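Local coordinates for beta-glucosidase (Saccharopolyspora erythraea D, PDB 5M6G), which probably hydrolyses terminal, non-reducing beta-D-glucosyl residues, releasing beta-D-glucose, as a two-domain member of glycosyl hydrolase family 3, at residues L516-E519 and D520-T523. Sequence-based numbering, arbitrary orientation.
Sequences LDEE and DRAT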
ATOM      1  N   LEU A 516     -18.128 -14.344   9.103  1.00 19.14           N
ATOM      2  CA  LEU A 516     -17.653 -13.911  10.409  1.00 19.87           C
ATOM      3  C   LEU A 516     -17.199 -15.116  11.222  1.00 14.19           C
ATOM      4  O   LEU A 516     -17.826 -16.178  11.187  1.00 17.16           O
ATOM      5  CB  LEU A 516     -18.763 -13.156  11.151  1.00 18.69           C
ATOM      6  CG  LEU A 516     -19.210 -11.838  10.522  1.00 14.63           C
ATOM      7  CD1 LEU A 516     -20.434 -11.302  11.247  1.00 19.63           C
ATOM      8  CD2 LEU A 516     -18.064 -10.842  10.587  1.00 21.33           C
ATOM      9  N   ASP A 517     -16.096 -14.955  11.950  1.00 16.97           N
ATOM     10  CA  ASP A 517     -15.624 -16.035  12.801  1.00 22.61           C
ATOM     11  C   ASP A 517     -16.595 -16.250  13.963  1.00 22.56           C
ATOM     12  O   ASP A 517     -17.603 -15.545  14.125  1.00 18.73           O
ATOM     13  CB  ASP A 517     -14.193 -15.771  13.279  1.00 18.42           C
ATOM     14  CG  ASP A 517     -14.053 -14.527  14.144  1.00 21.56           C
ATOM     15  OD1 ASP A 517     -15.041 -14.066  14.748  1.00 21.10           O
ATOM     16  OD2 ASP A 517     -12.913 -14.018  14.246  1.00 20.34           O
ATOM     17  N   GLU A 518     -16.304 -17.257  14.783  1.00 24.02           N
ATOM     18  CA  GLU A 518     -17.303 -17.650  15.770  1.00 31.79           C
ATOM     19  C   GLU A 518     -17.393 -16.633  16.896  1.00 22.41           C
ATOM     20  O   GLU A 518     -18.467 -16.451  17.480  1.00 18.42           O
ATOM     21  CB  GLU A 518     -17.007 -19.058  16.294  1.00 32.44           C
ATOM     22  CG  GLU A 518     -17.304 -20.126  15.229  1.00 43.42           C
ATOM     23  CD  GLU A 518     -17.578 -21.509  15.801  1.00 57.81           C
ATOM     24  OE1 GLU A 518     -17.289 -21.735  16.998  1.00 60.50           O
ATOM     25  OE2 GLU A 518     -18.111 -22.364  15.052  1.00 52.92           O
ATOM     26  N   GLU A 519     -16.298 -15.931  17.183  1.00 19.21           N
ATOM     27  CA  GLU A 519     -16.354 -14.887  18.196  1.00 19.91           C
ATOM     28  C   GLU A 519     -17.267 -13.750  17.758  1.00 21.12           C
ATOM     29  O   GLU A 519     -18.126 -13.300  18.528  1.00 16.82           O
ATOM     30  CB  GLU A 519     -14.952 -14.361  18.500  1.00 17.37           C
ATOM     31  CG  GLU A 519     -14.985 -13.128  19.406  1.00 17.99           C
ATOM     32  CD  GLU A 519     -13.607 -12.529  19.685  1.00 20.48           C
ATOM     33  OE1 GLU A 519     -13.564 -11.495  20.384  1.00 19.28           O
ATOM     34  OE2 GLU A 519     -12.578 -13.083  19.226  1.00 21.83           O
ATOM     35  N   ASP A 520     -17.092 -13.262  16.525  1.00 17.32           N
ATOM     36  CA  ASP A 520     -17.928 -12.158  16.051  1.00 19.30           C
ATOM     37  C   ASP A 520     -19.407 -12.532  16.063  1.00 20.68           C
ATOM     38  O   ASP A 520     -20.258 -11.712  16.427  1.00 18.14           O
ATOM     39  CB  ASP A 520     -17.523 -11.736  14.638  1.00 17.26           C
ATOM     40  CG  ASP A 520     -16.134 -11.097  14.576  1.00 16.56           C
ATOM     41  OD1 ASP A 520     -15.507 -10.844  15.629  1.00 18.23           O
ATOM     42  OD2 ASP A 520     -15.670 -10.838  13.446  1.00 15.98           O
ATOM     43  N   ARG A 521     -19.739 -13.758  15.647  1.00 20.35           N
ATOM     44  CA  ARG A 521     -21.152 -14.132  15.590  1.00 18.54           C
ATOM     45  C   ARG A 521     -21.728 -14.360  16.985  1.00 16.79           C
ATOM     46  O   ARG A 521     -22.884 -14.008  17.241  1.00 19.33           O
ATOM     47  CB  ARG A 521     -21.342 -15.359  14.702  1.00 20.89           C
ATOM     48  CG  ARG A 521     -20.719 -15.182  13.332  1.00 24.36           C
ATOM     49  CD  ARG A 521     -21.261 -16.147  12.347  1.00 38.36           C
ATOM     50  NE  ARG A 521     -20.301 -17.227  12.144  1.00 39.09           N
ATOM     51  CZ  ARG A 521     -20.357 -18.377  12.795  1.00 44.75           C
ATOM     52  NH1 ARG A 521     -21.342 -18.593  13.661  1.00 39.20           N
ATOM     53  NH2 ARG A 521     -19.448 -19.311  12.558  1.00 51.56           N
ATOM     54  N   ALA A 522     -20.939 -14.933  17.898  1.00 20.13           N
ATOM     55  CA  ALA A 522     -21.364 -15.050  19.293  1.00 19.32           C
ATOM     56  C   ALA A 522     -21.608 -13.682  19.924  1.00 21.88           C
ATOM     57  O   ALA A 522     -22.598 -13.484  20.637  1.00 15.76           O
ATOM     58  CB  ALA A 522     -20.311 -15.818  20.095  1.00 15.33           C
ATOM     59  N   THR A 523     -20.708 -12.730  19.690  1.00 18.56           N
ATOM     60  CA  THR A 523     -20.865 -11.412  20.301  1.00 17.96           C
ATOM     61  C   THR A 523     -22.077 -10.675  19.742  1.00 19.83           C
ATOM     62  O   THR A 523     -22.848 -10.069  20.500  1.00 17.56           O
ATOM     63  CB  THR A 523     -19.589 -10.599  20.106  1.00 16.76           C
ATOM     64  OG1 THR A 523     -18.551 -11.184  20.894  1.00 17.17           O
ATOM     65  CG2 THR A 523     -19.796  -9.155  20.553  1.00 16.03           C
TER
HETATM   66  O   HOH W   1     -14.664 -12.428  11.518  1.00 17.78           O
HETATM   67  O   HOH W   2     -16.065 -10.332  20.434  1.00 19.36           O
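With chi1 at 63°, the carboxylate of D517 sits between its own backbone N and carbonyl carbon, which folds OD1 back over the first turn of helix 518-528 to meet the amide of D520. The bond from D520 N to D517 OD1 is 2.8 Å long and nearly straight (170° at the hydrogen), the evidence that D517 is the N-cap. One residue further on, R521 N closes the turn on D517 O at 3.2 Å, so D517 receives helix amides through both side chain and backbone. D520 returns its own carboxylate to the same end: a water donates a hydrogen bond to D520 OD2 (2.7 Å) and accepts one from D517 N (2.9 Å). R521, bent at chi3 (-102°), doubles back outside the helix and donates NE to L516 O at 2.9 Å; the donor stands above the carbonyl plane. Its CG packs 3.6 Å from L516 CB, while the leucine CD2 lies 3.7 Å from D520 OD2. From the first turn to the next, a second water joins E519 OE1 to T523 OG1, and E519 OE1 also forms a salt bridge with R482 NE. The helix is the crossover between strands 493-499 and 534-539 of the C-terminal domain, and D520 OD2 also accepts from G499 N at the end of the first. D517 OD1 and D520 OD1 lie only 3.4 Å apart, yet salt bridges from K436 to D517 OD2 and D520 OD1 probably offset their repulsion. An alanine in place of D517 would probably leave the D520 amide without its cap and K436 with one carboxylate fewer. Two carboxylates at a helix N-terminus are also likely to be stabilised by the positive end of the helix dipole, consistent with both remaining ionised.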